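Local atomic coordinates of 373aa long hypothetical citrate synthase (Sulfolobus tokodaii, PDB entry 1VGP), a protein that belongs to the citrate synthase family, a largely helical fold, and is assembled here from two copies of the chain. Residues I104-N109 / D198-I203; L223-E228 / R248-G253; K234-I239 / E293-K298. All blocks are in the same frame, centred on the assembly; numbering follows the deposited sequence.

Contact 1 of 3, residues I104-N109 / D198-I203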
ATOM      1  N   ILE A 104      -5.502  13.628   0.288  1.00 35.51           N
ATOM      2  CA  ILE A 104      -5.915  14.658  -0.654  1.00 37.30           C
ATOM      3  C   ILE A 104      -6.274  15.974   0.032  1.00 39.25           C
ATOM      4  O   ILE A 104      -5.869  17.047  -0.420  1.00 40.46           O
ATOM      5  CB  ILE A 104      -7.113  14.189  -1.491  1.00 34.31           C
ATOM      6  CG1 ILE A 104      -6.683  13.011  -2.377  1.00 33.21           C
ATOM      7  CG2 ILE A 104      -7.631  15.343  -2.331  1.00 34.37           C
ATOM      8  CD1 ILE A 104      -7.789  12.413  -3.214  1.00 31.34           C
ATOM      9  N   GLU A 105      -7.022  15.894   1.126  1.00 42.01           N
ATOM     10  CA  GLU A 105      -7.482  17.102   1.805  1.00 45.79           C
ATOM     11  C   GLU A 105      -6.376  17.811   2.576  1.00 46.82           C
ATOM     12  O   GLU A 105      -6.545  18.955   2.991  1.00 49.60           O
ATOM     13  CB  GLU A 105      -8.642  16.770   2.743  1.00 45.38           C
ATOM     14  CG  GLU A 105      -9.924  16.411   2.009  1.00 50.54           C
ATOM     15  CD  GLU A 105     -10.329  17.471   0.995  1.00 54.46           C
ATOM     16  OE1 GLU A 105     -10.851  17.108  -0.081  1.00 56.47           O
ATOM     17  OE2 GLU A 105     -10.121  18.672   1.275  1.00 57.64           O
ATOM     18  N   ASP A 106      -5.246  17.135   2.764  1.00 47.70           N
ATOM     19  CA  ASP A 106      -4.091  17.725   3.441  1.00 50.33           C
ATOM     20  C   ASP A 106      -3.173  18.454   2.454  1.00 52.96           C
ATOM     21  O   ASP A 106      -2.698  17.873   1.476  1.00 53.21           O
ATOM     22  CB  ASP A 106      -3.314  16.629   4.178  1.00 49.01           C
ATOM     23  CG  ASP A 106      -2.159  17.172   5.003  1.00 48.17           C
ATOM     24  OD1 ASP A 106      -1.880  16.619   6.085  1.00 46.01           O
ATOM     25  OD2 ASP A 106      -1.515  18.145   4.568  1.00 50.26           O
ATOM     26  N   SER A 107      -2.922  19.731   2.723  1.00 57.71           N
ATOM     27  CA  SER A 107      -2.119  20.564   1.833  1.00 62.31           C
ATOM     28  C   SER A 107      -0.900  21.170   2.532  1.00 64.73           C
ATOM     29  O   SER A 107      -0.114  21.880   1.905  1.00 65.77           O
ATOM     30  CB  SER A 107      -2.982  21.692   1.250  1.00 63.36           C
ATOM     31  OG  SER A 107      -3.458  22.559   2.268  1.00 61.85           O
ATOM     32  N   LYS A 108      -0.750  20.896   3.827  1.00 66.92           N
ATOM     33  CA  LYS A 108       0.441  21.311   4.559  1.00 70.52           C
ATOM     34  C   LYS A 108       1.587  20.372   4.218  1.00 73.61           C
ATOM     35  O   LYS A 108       1.541  19.188   4.558  1.00 76.06           O
ATOM     36  CB  LYS A 108       0.182  21.282   6.066  1.00 70.34           C
ATOM     37  CG  LYS A 108      -1.181  21.797   6.490  1.00 70.30           C
ATOM     38  CD  LYS A 108      -1.323  21.788   8.009  1.00 72.05           C
ATOM     39  CE  LYS A 108      -2.734  21.384   8.442  1.00 74.64           C
ATOM     40  NZ  LYS A 108      -2.894  21.262   9.926  1.00 72.63           N
ATOM     41  N   ASN A 109       2.611  20.889   3.548  1.00 76.86           N
ATOM     42  CA  ASN A 109       3.709  20.049   3.069  1.00 80.74           C
ATOM     43  C   ASN A 109       4.967  20.385   3.845  1.00 82.38           C
ATOM     44  O   ASN A 109       6.019  19.774   3.656  1.00 84.71           O
ATOM     45  CB  ASN A 109       3.947  20.314   1.578  1.00 82.13           C
ATOM     46  CG  ASN A 109       2.667  20.583   0.822  1.00 84.91           C
ATOM     47  OD1 ASN A 109       1.875  19.670   0.575  1.00 86.85           O
ATOM     48  ND2 ASN A 109       2.451  21.843   0.457  1.00 84.13           N
ATOM     49  N   ASP A 198       4.123  10.122   0.611  1.00 25.48           N
ATOM     50  CA  ASP A 198       3.533  10.799   1.763  1.00 24.67           C
ATOM     51  C   ASP A 198       3.041   9.815   2.813  1.00 25.67           C
ATOM     52  O   ASP A 198       2.742   8.653   2.518  1.00 26.41           O
ATOM     53  CB  ASP A 198       2.361  11.651   1.317  1.00 23.78           C
ATOM     54  CG  ASP A 198       1.221  10.813   0.789  1.00 27.60           C
ATOM     55  OD1 ASP A 198       1.336  10.308  -0.357  1.00 26.94           O
ATOM     56  OD2 ASP A 198       0.221  10.652   1.522  1.00 30.59           O
ATOM     57  N   LEU A 199       2.920  10.304   4.038  1.00 25.85           N
ATOM     58  CA  LEU A 199       2.494   9.479   5.156  1.00 27.00           C
ATOM     59  C   LEU A 199       1.185   8.758   4.874  1.00 27.54           C
ATOM     60  O   LEU A 199       1.042   7.588   5.205  1.00 29.29           O
ATOM     61  CB  LEU A 199       2.347  10.330   6.416  1.00 25.77           C
ATOM     62  CG  LEU A 199       2.211   9.526   7.709  1.00 25.88           C
ATOM     63  CD1 LEU A 199       3.378   8.571   7.843  1.00 24.61           C
ATOM     64  CD2 LEU A 199       2.157  10.478   8.899  1.00 26.45           C
ATOM     65  N   TYR A 200       0.235   9.455   4.264  1.00 27.93           N
ATOM     66  CA  TYR A 200      -1.078   8.864   4.023  1.00 30.12           C
ATOM     67  C   TYR A 200      -0.928   7.646   3.128  1.00 31.83           C
ATOM     68  O   TYR A 200      -1.566   6.610   3.354  1.00 34.72           O
ATOM     69  CB  TYR A 200      -2.018   9.885   3.372  1.00 31.66           C
ATOM     70  CG  TYR A 200      -2.232  11.102   4.232  1.00 33.45           C
ATOM     71  CD1 TYR A 200      -1.361  12.195   4.161  1.00 32.56           C
ATOM     72  CD2 TYR A 200      -3.257  11.132   5.180  1.00 36.42           C
ATOM     73  CE1 TYR A 200      -1.503  13.287   5.021  1.00 32.67           C
ATOM     74  CE2 TYR A 200      -3.406  12.220   6.049  1.00 37.60           C
ATOM     75  CZ  TYR A 200      -2.526  13.290   5.964  1.00 35.05           C
ATOM     76  OH  TYR A 200      -2.661  14.345   6.836  1.00 35.58           O
ATOM     77  N   SER A 201      -0.077   7.771   2.115  1.00 29.60           N
ATOM     78  CA  SER A 201       0.190   6.664   1.222  1.00 28.72           C
ATOM     79  C   SER A 201       0.667   5.450   2.026  1.00 28.52           C
ATOM     80  O   SER A 201       0.154   4.341   1.869  1.00 27.43           O
ATOM     81  CB  SER A 201       1.250   7.076   0.196  1.00 28.88           C
ATOM     82  OG  SER A 201       0.743   8.022  -0.728  1.00 22.92           O
ATOM     83  N   SER A 202       1.648   5.673   2.892  1.00 27.18           N
ATOM     84  CA  SER A 202       2.269   4.598   3.642  1.00 27.05           C
ATOM     85  C   SER A 202       1.245   3.869   4.497  1.00 29.32           C
ATOM     86  O   SER A 202       1.222   2.635   4.553  1.00 27.90           O
ATOM     87  CB  SER A 202       3.361   5.157   4.545  1.00 28.16           C
ATOM     88  OG  SER A 202       4.375   5.792   3.781  1.00 30.65           O
ATOM     89  N   ILE A 203       0.404   4.652   5.171  1.00 29.30           N
ATOM     90  CA  ILE A 203      -0.632   4.125   6.048  1.00 27.40           C
ATOM     91  C   ILE A 203      -1.727   3.387   5.284  1.00 26.52           C
ATOM     92  O   ILE A 203      -2.279   2.400   5.783  1.00 27.24           O
ATOM     93  CB  ILE A 203      -1.272   5.260   6.874  1.00 27.79           C
ATOM     94  CG1 ILE A 203      -0.185   5.993   7.678  1.00 26.40           C
ATOM     95  CG2 ILE A 203      -2.347   4.696   7.796  1.00 28.75           C
ATOM     96  CD1 ILE A 203       0.745   5.073   8.449  1.00 25.01           C
TER
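Asp106 and Tyr200 meet through a single polar contact: the phenol of Tyr200 gives a hydrogen bond to the carboxylate of Asp106, with Tyr200 OH 2.5 Å from Asp106 OD1. The acceptor is the anti lone pair of OD1, the one turned away from the other carboxylate oxygen. The two side chains cross at about a right angle, and the carboxylate plane is tilted 70° from the ring plane. The acid comes to the hydroxyl end of the ring, at its edge, instead of lying over a face; Asp106 CB also stands 3.6 Å from Tyr200 OH. Asp106 reaches this place because its CG lies anti to the backbone N (chi1 -175°), just where the chain has left helix 91-105. Its second oxygen, OD2, takes a weak bond from the backbone N of Lys108, at 2.9 Å, a loose tie from the residues after the helix. The hydroxyl of Tyr200 is also hydrogen-bonded to Lys119 NZ, so two polar partners hold it.

One layer further out, Asp198 N-caps the helix that carries Tyr200: it accepts the backbone N-H of Ser201, with Ser201 N 3.0 Å from Asp198 OD2 and 56° out of the carboxylate plane. OD1 of Asp198 meanwhile makes a salt bridge with Lys211 of the second subunit, so the cap that starts this helix is also part of the dimer interface.

Helix 113-135 flanks the pair, with Lys116 touching both Asp106 and Tyr200, and Leu102 of helix 91-105 packs on the tyrosine. The bond thus joins the residue just beyond helix 91-105 to the first turn of helix 199-210, which also packs against helices 184-193 and 327-346.

Contact 2 of 3, residues L223-E228 / R248-G253; sequences LKMFKE and RIMGFG
Met225 reaches Ile249 and Met250 with a side chain that runs extended through chi1 (-180°) and chi2 (-171°) and then bends at chi3 (78°). The straight part carries the sulfur out from the helix; the bend leaves the methyl facing the loop backbone. Met225 SD lies 4.4 Å from CB of Met250 and 4.4 Å from CG2 of Ile249, while Met225 CE comes 4.1 Å from the carbonyl O of Met250. No hydrogen bond spans the two segments; what joins them is van der Waals contact, none of it closer than 4.1 Å.

The surface that receives the methionine is a type II beta turn from Ile249 to Phe252, closed by a weak bond from Phe252 N to Ile249 O. Gly251 takes the third position with positive phi, as glycine commonly does in this turn. On the helix side, Lys224 NZ and Glu228 OE1 form a salt bridge at 2.7 Å, one turn apart.

Beyond these residues, Met225 also packs on Tyr238 of helix 235-244 and Val292 of helix 281-300, and Ile249 rests on Ile239 and Leu243. Phe226 and Phe252 both meet Phe311, so helix 221-228 and the 248-253 loop are both packed against helix 309-319.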
ATOM      1  N   LEU A 223     -14.401 -15.612  18.787  1.00 45.50           N
ATOM      2  CA  LEU A 223     -15.756 -15.250  19.195  1.00 44.62           C
ATOM      3  C   LEU A 223     -16.766 -16.190  18.548  1.00 45.57           C
ATOM      4  O   LEU A 223     -17.723 -16.628  19.188  1.00 43.47           O
ATOM      5  CB  LEU A 223     -16.074 -13.812  18.777  1.00 41.75           C
ATOM      6  CG  LEU A 223     -16.918 -12.936  19.713  1.00 40.05           C
ATOM      7  CD1 LEU A 223     -17.767 -12.006  18.863  1.00 37.33           C
ATOM      8  CD2 LEU A 223     -17.793 -13.777  20.618  1.00 37.12           C
ATOM      9  N   LYS A 224     -16.533 -16.491  17.272  1.00 47.61           N
ATOM     10  CA  LYS A 224     -17.390 -17.385  16.500  1.00 50.16           C
ATOM     11  C   LYS A 224     -17.389 -18.771  17.129  1.00 49.60           C
ATOM     12  O   LYS A 224     -18.440 -19.399  17.287  1.00 47.29           O
ATOM     13  CB  LYS A 224     -16.894 -17.472  15.050  1.00 54.00           C
ATOM     14  CG  LYS A 224     -17.688 -18.437  14.180  1.00 62.30           C
ATOM     15  CD  LYS A 224     -16.910 -18.879  12.933  1.00 67.73           C
ATOM     16  CE  LYS A 224     -17.251 -20.328  12.521  1.00 70.25           C
ATOM     17  NZ  LYS A 224     -16.471 -21.366  13.287  1.00 69.12           N
ATOM     18  N   MET A 225     -16.201 -19.239  17.496  1.00 49.25           N
ATOM     19  CA  MET A 225     -16.065 -20.531  18.153  1.00 48.15           C
ATOM     20  C   MET A 225     -16.830 -20.587  19.475  1.00 48.18           C
ATOM     21  O   MET A 225     -17.580 -21.533  19.722  1.00 48.41           O
ATOM     22  CB  MET A 225     -14.592 -20.839  18.391  1.00 48.34           C
ATOM     23  CG  MET A 225     -14.350 -22.173  19.073  1.00 48.72           C
ATOM     24  SD  MET A 225     -12.633 -22.362  19.557  1.00 49.81           S
ATOM     25  CE  MET A 225     -12.588 -21.372  21.010  1.00 45.93           C
ATOM     26  N   PHE A 226     -16.646 -19.582  20.328  1.00 46.31           N
ATOM     27  CA  PHE A 226     -17.392 -19.535  21.584  1.00 46.58           C
ATOM     28  C   PHE A 226     -18.891 -19.581  21.298  1.00 45.90           C
ATOM     29  O   PHE A 226     -19.657 -20.175  22.048  1.00 43.56           O
ATOM     30  CB  PHE A 226     -17.076 -18.257  22.370  1.00 46.11           C
ATOM     31  CG  PHE A 226     -15.623 -18.076  22.694  1.00 45.35           C
ATOM     32  CD1 PHE A 226     -14.809 -19.172  22.954  1.00 43.45           C
ATOM     33  CD2 PHE A 226     -15.067 -16.798  22.741  1.00 43.87           C
ATOM     34  CE1 PHE A 226     -13.462 -18.998  23.256  1.00 43.42           C
ATOM     35  CE2 PHE A 226     -13.725 -16.613  23.040  1.00 43.23           C
ATOM     36  CZ  PHE A 226     -12.918 -17.717  23.298  1.00 42.66           C
ATOM     37  N   LYS A 227     -19.303 -18.934  20.215  1.00 47.25           N
ATOM     38  CA  LYS A 227     -20.712 -18.870  19.878  1.00 48.61           C
ATOM     39  C   LYS A 227     -21.255 -20.248  19.514  1.00 49.21           C
ATOM     40  O   LYS A 227     -22.295 -20.660  20.029  1.00 47.67           O
ATOM     41  CB  LYS A 227     -20.941 -17.883  18.724  1.00 50.54           C
ATOM     42  CG  LYS A 227     -21.160 -16.430  19.186  1.00 53.21           C
ATOM     43  CD  LYS A 227     -20.948 -15.424  18.051  1.00 53.62           C
ATOM     44  CE  LYS A 227     -21.332 -14.009  18.471  1.00 54.16           C
ATOM     45  NZ  LYS A 227     -22.620 -13.985  19.222  1.00 56.30           N
ATOM     46  N   GLU A 228     -20.553 -20.976  18.646  1.00 49.36           N
ATOM     47  CA  GLU A 228     -21.085 -22.249  18.187  1.00 51.63           C
ATOM     48  C   GLU A 228     -20.976 -23.376  19.212  1.00 52.84           C
ATOM     49  O   GLU A 228     -21.822 -24.267  19.240  1.00 54.47           O
ATOM     50  CB  GLU A 228     -20.458 -22.656  16.850  1.00 53.79           C
ATOM     51  CG  GLU A 228     -18.961 -22.811  16.814  1.00 60.65           C
ATOM     52  CD  GLU A 228     -18.452 -23.012  15.393  1.00 64.90           C
ATOM     53  OE1 GLU A 228     -18.733 -22.148  14.528  1.00 67.21           O
ATOM     54  OE2 GLU A 228     -17.773 -24.032  15.134  1.00 66.62           O
ATOM     55  N   ARG A 248      -7.276 -26.329  13.830  1.00 46.66           N
ATOM     56  CA  ARG A 248      -6.765 -25.297  14.737  1.00 48.05           C
ATOM     57  C   ARG A 248      -7.759 -24.937  15.854  1.00 46.00           C
ATOM     58  O   ARG A 248      -8.968 -25.087  15.702  1.00 44.90           O
ATOM     59  CB  ARG A 248      -6.407 -24.044  13.928  1.00 54.26           C
ATOM     60  CG  ARG A 248      -5.463 -23.075  14.640  1.00 64.28           C
ATOM     61  CD  ARG A 248      -4.037 -23.641  14.773  1.00 72.20           C
ATOM     62  NE  ARG A 248      -3.962 -24.796  15.677  1.00 77.01           N
ATOM     63  CZ  ARG A 248      -3.620 -24.736  16.963  1.00 76.72           C
ATOM     64  NH1 ARG A 248      -3.260 -23.581  17.508  1.00 75.12           N
ATOM     65  NH2 ARG A 248      -3.647 -25.840  17.704  1.00 76.93           N
ATOM     66  N   ILE A 249      -7.238 -24.469  16.984  1.00 44.31           N
ATOM     67  CA  ILE A 249      -8.079 -23.887  18.022  1.00 42.59           C
ATOM     68  C   ILE A 249      -7.918 -22.379  18.002  1.00 42.17           C
ATOM     69  O   ILE A 249      -6.858 -21.868  18.343  1.00 44.67           O
ATOM     70  CB  ILE A 249      -7.689 -24.393  19.425  1.00 40.46           C
ATOM     71  CG1 ILE A 249      -7.834 -25.919  19.492  1.00 40.53           C
ATOM     72  CG2 ILE A 249      -8.562 -23.726  20.481  1.00 40.75           C
ATOM     73  CD1 ILE A 249      -9.261 -26.433  19.295  1.00 36.69           C
ATOM     74  N   MET A 250      -8.969 -21.676  17.593  1.00 41.09           N
ATOM     75  CA  MET A 250      -8.922 -20.226  17.425  1.00 39.32           C
ATOM     76  C   MET A 250      -8.470 -19.536  18.696  1.00 38.42           C
ATOM     77  O   MET A 250      -8.924 -19.870  19.793  1.00 37.92           O
ATOM     78  CB  MET A 250     -10.299 -19.700  17.021  1.00 43.27           C
ATOM     79  CG  MET A 250     -10.961 -20.505  15.918  1.00 49.17           C
ATOM     80  SD  MET A 250      -9.928 -20.602  14.442  1.00 56.48           S
ATOM     81  CE  MET A 250     -11.199 -20.822  13.191  1.00 56.03           C
ATOM     82  N   GLY A 251      -7.568 -18.573  18.542  1.00 37.61           N
ATOM     83  CA  GLY A 251      -7.056 -17.837  19.684  1.00 37.45           C
ATOM     84  C   GLY A 251      -5.934 -18.561  20.401  1.00 37.85           C
ATOM     85  O   GLY A 251      -5.541 -18.180  21.506  1.00 37.29           O
ATOM     86  N   PHE A 252      -5.416 -19.614  19.782  1.00 37.66           N
ATOM     87  CA  PHE A 252      -4.272 -20.316  20.343  1.00 38.06           C
ATOM     88  C   PHE A 252      -3.101 -20.282  19.384  1.00 39.67           C
ATOM     89  O   PHE A 252      -3.269 -20.014  18.199  1.00 41.89           O
ATOM     90  CB  PHE A 252      -4.634 -21.758  20.649  1.00 34.98           C
ATOM     91  CG  PHE A 252      -5.140 -21.972  22.045  1.00 32.11           C
ATOM     92  CD1 PHE A 252      -4.346 -22.607  22.996  1.00 28.39           C
ATOM     93  CD2 PHE A 252      -6.421 -21.561  22.404  1.00 32.30           C
ATOM     94  CE1 PHE A 252      -4.826 -22.829  24.289  1.00 30.42           C
ATOM     95  CE2 PHE A 252      -6.914 -21.779  23.701  1.00 30.47           C
ATOM     96  CZ  PHE A 252      -6.120 -22.413  24.645  1.00 29.57           C
ATOM     97  N   GLY A 253      -1.911 -20.556  19.902  1.00 43.39           N
ATOM     98  CA  GLY A 253      -0.736 -20.609  19.057  1.00 44.00           C
ATOM     99  C   GLY A 253      -0.248 -19.232  18.667  1.00 44.02           C
ATOM    100  O   GLY A 253      -1.011 -18.269  18.674  1.00 44.11           O
TER

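Contact 3 of 3, residues K234-I239 / E293-K298; sequences KVNDYI and EEIGIK
Ile295 projects from its helix into the group formed by Val235, Asn236 and Ile239, and every pair in this contact includes it. The apolar share belongs to its CG2 branch. Ile295 CG2 sits 4.1 Å from CG2 of Ile239, the two side chains sliding past each other in opposite directions, and 4.5 Å from CG2 of Val235.

A polar group meets chiefly the CD1 end. With CG1 anti to the backbone N (chi1 -174°), Ile295 extends CD1 to the amide of Asn236, where Ile295 CD1 is 3.2 Å from Asn236 OD1. Asn236 OD1 is also 3.7 Å from both CB and CG2 of Ile295, the amide crossing the isoleucine at a slant with its carbonyl end against aliphatic carbon. This is van der Waals contact; no hydrogen bond links the segments.

The short helical segments run in the same general sense, crossing at -39° with their axes 10.2 Å apart at closest approach.

Val292, nearly one turn before Ile295, continues the apolar strip of helix 281-300 and touches both Val235 and Ile239. Ile229, in the loop leading to helix 235-244, packs on the same two residues, so that loop and helix 281-300 both contact this first part of helix 235-244.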
ATOM      1  N   LYS A 234     -20.367 -28.213  26.653  1.00 55.46           N
ATOM      2  CA  LYS A 234     -20.396 -28.707  25.290  1.00 54.98           C
ATOM      3  C   LYS A 234     -18.970 -28.571  24.761  1.00 52.41           C
ATOM      4  O   LYS A 234     -18.612 -29.127  23.720  1.00 50.22           O
ATOM      5  CB  LYS A 234     -21.350 -27.826  24.491  1.00 58.62           C
ATOM      6  CG  LYS A 234     -22.167 -28.547  23.455  1.00 64.75           C
ATOM      7  CD  LYS A 234     -23.605 -28.057  23.458  1.00 68.26           C
ATOM      8  CE  LYS A 234     -24.357 -28.575  22.239  1.00 72.15           C
ATOM      9  NZ  LYS A 234     -25.830 -28.397  22.373  1.00 74.69           N
ATOM     10  N   VAL A 235     -18.163 -27.828  25.516  1.00 50.92           N
ATOM     11  CA  VAL A 235     -16.893 -27.308  25.036  1.00 49.86           C
ATOM     12  C   VAL A 235     -15.860 -28.414  24.845  1.00 48.65           C
ATOM     13  O   VAL A 235     -15.137 -28.436  23.846  1.00 48.65           O
ATOM     14  CB  VAL A 235     -16.359 -26.205  26.008  1.00 49.51           C
ATOM     15  CG1 VAL A 235     -16.924 -26.421  27.392  1.00 54.75           C
ATOM     16  CG2 VAL A 235     -14.835 -26.204  26.042  1.00 47.65           C
ATOM     17  N   ASN A 236     -15.798 -29.348  25.786  1.00 47.86           N
ATOM     18  CA  ASN A 236     -14.814 -30.422  25.686  1.00 47.38           C
ATOM     19  C   ASN A 236     -15.003 -31.376  24.504  1.00 47.25           C
ATOM     20  O   ASN A 236     -14.009 -31.803  23.921  1.00 47.44           O
ATOM     21  CB  ASN A 236     -14.752 -31.212  26.988  1.00 48.74           C
ATOM     22  CG  ASN A 236     -13.919 -30.507  28.047  1.00 49.74           C
ATOM     23  OD1 ASN A 236     -13.515 -29.356  27.869  1.00 52.90           O
ATOM     24  ND2 ASN A 236     -13.661 -31.191  29.152  1.00 45.94           N
ATOM     25  N   ASP A 237     -16.240 -31.724  24.133  1.00 45.05           N
ATOM     26  CA  ASP A 237     -16.414 -32.576  22.953  1.00 43.55           C
ATOM     27  C   ASP A 237     -16.048 -31.775  21.718  1.00 41.82           C
ATOM     28  O   ASP A 237     -15.438 -32.298  20.786  1.00 42.37           O
ATOM     29  CB  ASP A 237     -17.854 -33.073  22.798  1.00 45.56           C
ATOM     30  CG  ASP A 237     -18.264 -34.073  23.873  1.00 50.31           C
ATOM     31  OD1 ASP A 237     -17.463 -34.970  24.212  1.00 52.74           O
ATOM     32  OD2 ASP A 237     -19.410 -33.954  24.375  1.00 52.31           O
ATOM     33  N   TYR A 238     -16.430 -30.503  21.719  1.00 39.37           N
ATOM     34  CA  TYR A 238     -16.168 -29.625  20.589  1.00 39.40           C
ATOM     35  C   TYR A 238     -14.663 -29.565  20.314  1.00 40.70           C
ATOM     36  O   TYR A 238     -14.216 -29.856  19.207  1.00 42.42           O
ATOM     37  CB  TYR A 238     -16.717 -28.221  20.878  1.00 37.68           C
ATOM     38  CG  TYR A 238     -16.470 -27.201  19.787  1.00 37.33           C
ATOM     39  CD1 TYR A 238     -17.434 -26.939  18.816  1.00 37.81           C
ATOM     40  CD2 TYR A 238     -15.264 -26.495  19.722  1.00 35.71           C
ATOM     41  CE1 TYR A 238     -17.206 -25.999  17.804  1.00 36.35           C
ATOM     42  CE2 TYR A 238     -15.028 -25.560  18.719  1.00 34.24           C
ATOM     43  CZ  TYR A 238     -16.000 -25.317  17.762  1.00 35.96           C
ATOM     44  OH  TYR A 238     -15.753 -24.397  16.758  1.00 37.81           O
ATOM     45  N   ILE A 239     -13.889 -29.200  21.333  1.00 40.90           N
ATOM     46  CA  ILE A 239     -12.464 -28.982  21.161  1.00 39.31           C
ATOM     47  C   ILE A 239     -11.747 -30.291  20.873  1.00 38.44           C
ATOM     48  O   ILE A 239     -10.863 -30.356  20.012  1.00 38.51           O
ATOM     49  CB  ILE A 239     -11.846 -28.317  22.412  1.00 39.42           C
ATOM     50  CG1 ILE A 239     -11.900 -26.797  22.261  1.00 40.02           C
ATOM     51  CG2 ILE A 239     -10.397 -28.742  22.587  1.00 38.30           C
ATOM     52  CD1 ILE A 239     -13.133 -26.189  22.837  1.00 45.39           C
ATOM     53  N   GLU A 293     -10.010 -22.397  27.376  1.00 32.15           N
ATOM     54  CA  GLU A 293      -8.657 -22.069  27.809  1.00 31.80           C
ATOM     55  C   GLU A 293      -8.085 -23.225  28.619  1.00 32.23           C
ATOM     56  O   GLU A 293      -6.936 -23.643  28.432  1.00 30.48           O
ATOM     57  CB  GLU A 293      -8.665 -20.803  28.676  1.00 32.60           C
ATOM     58  CG  GLU A 293      -7.273 -20.358  29.127  1.00 33.15           C
ATOM     59  CD  GLU A 293      -7.311 -19.294  30.214  1.00 36.10           C
ATOM     60  OE1 GLU A 293      -8.406 -18.784  30.510  1.00 35.41           O
ATOM     61  OE2 GLU A 293      -6.238 -18.963  30.774  1.00 37.04           O
ATOM     62  N   GLU A 294      -8.908 -23.736  29.526  1.00 33.17           N
ATOM     63  CA  GLU A 294      -8.503 -24.804  30.425  1.00 33.60           C
ATOM     64  C   GLU A 294      -8.066 -26.044  29.639  1.00 33.94           C
ATOM     65  O   GLU A 294      -6.917 -26.486  29.750  1.00 33.04           O
ATOM     66  CB  GLU A 294      -9.668 -25.128  31.351  1.00 35.92           C
ATOM     67  CG  GLU A 294      -9.345 -26.093  32.471  1.00 47.51           C
ATOM     68  CD  GLU A 294     -10.376 -26.037  33.588  1.00 53.10           C
ATOM     69  OE1 GLU A 294     -10.301 -26.880  34.518  1.00 57.12           O
ATOM     70  OE2 GLU A 294     -11.260 -25.148  33.536  1.00 53.14           O
ATOM     71  N   ILE A 295      -8.974 -26.600  28.840  1.00 33.21           N
ATOM     72  CA  ILE A 295      -8.684 -27.843  28.126  1.00 33.18           C
ATOM     73  C   ILE A 295      -7.676 -27.580  27.008  1.00 34.24           C
ATOM     74  O   ILE A 295      -6.859 -28.450  26.672  1.00 33.70           O
ATOM     75  CB  ILE A 295      -9.977 -28.469  27.521  1.00 32.05           C
ATOM     76  CG1 ILE A 295      -9.664 -29.835  26.901  1.00 28.65           C
ATOM     77  CG2 ILE A 295     -10.566 -27.538  26.464  1.00 29.83           C
ATOM     78  CD1 ILE A 295     -10.893 -30.690  26.650  1.00 26.72           C
ATOM     79  N   GLY A 296      -7.736 -26.376  26.445  1.00 32.53           N
ATOM     80  CA  GLY A 296      -6.795 -25.998  25.409  1.00 31.67           C
ATOM     81  C   GLY A 296      -5.365 -26.005  25.904  1.00 33.56           C
ATOM     82  O   GLY A 296      -4.491 -26.623  25.286  1.00 32.16           O
ATOM     83  N   ILE A 297      -5.121 -25.318  27.019  1.00 33.24           N
ATOM     84  CA  ILE A 297      -3.794 -25.329  27.634  1.00 33.81           C
ATOM     85  C   ILE A 297      -3.346 -26.757  27.992  1.00 34.02           C
ATOM     86  O   ILE A 297      -2.187 -27.123  27.789  1.00 34.04           O
ATOM     87  CB  ILE A 297      -3.762 -24.437  28.901  1.00 33.01           C
ATOM     88  CG1 ILE A 297      -3.922 -22.965  28.501  1.00 31.45           C
ATOM     89  CG2 ILE A 297      -2.459 -24.631  29.645  1.00 30.26           C
ATOM     90  CD1 ILE A 297      -4.041 -22.023  29.681  1.00 36.36           C
ATOM     91  N   LYS A 298      -4.277 -27.553  28.510  1.00 34.33           N
ATOM     92  CA  LYS A 298      -3.986 -28.930  28.886  1.00 33.89           C
ATOM     93  C   LYS A 298      -3.404 -29.707  27.712  1.00 34.54           C
ATOM     94  O   LYS A 298      -2.293 -30.226  27.799  1.00 35.42           O
ATOM     95  CB  LYS A 298      -5.255 -29.615  29.389  1.00 35.37           C
ATOM     96  CG  LYS A 298      -5.063 -31.042  29.892  1.00 33.85           C
ATOM     97  CD  LYS A 298      -6.414 -31.746  30.006  1.00 37.41           C
ATOM     98  CE  LYS A 298      -6.278 -33.196  30.438  1.00 37.44           C
ATOM     99  NZ  LYS A 298      -6.908 -33.427  31.765  1.00 37.15           N
TER

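Contact 1 comes first along the chain and closes before the others open. Contacts 2 and 3 interleave, their segments alternating in the order 223-228, 234-239, 248-253, 293-298. Their centres are about 10 Å apart and they touch: Glu228 OE2 lies 2.6 Å from Tyr238 OH, a probable hydrogen bond, and Phe252 packs on the backbone at Gly296. Together they knit helices 221-228, 235-244 and 281-300 and the intervening loop into one unit. Contact 1 lies across the chain's centre, about 38 and 48 Å between centres from contacts 2 and 3, beside the second subunit. This separation is consistent with the two-domain build of citrate synthases.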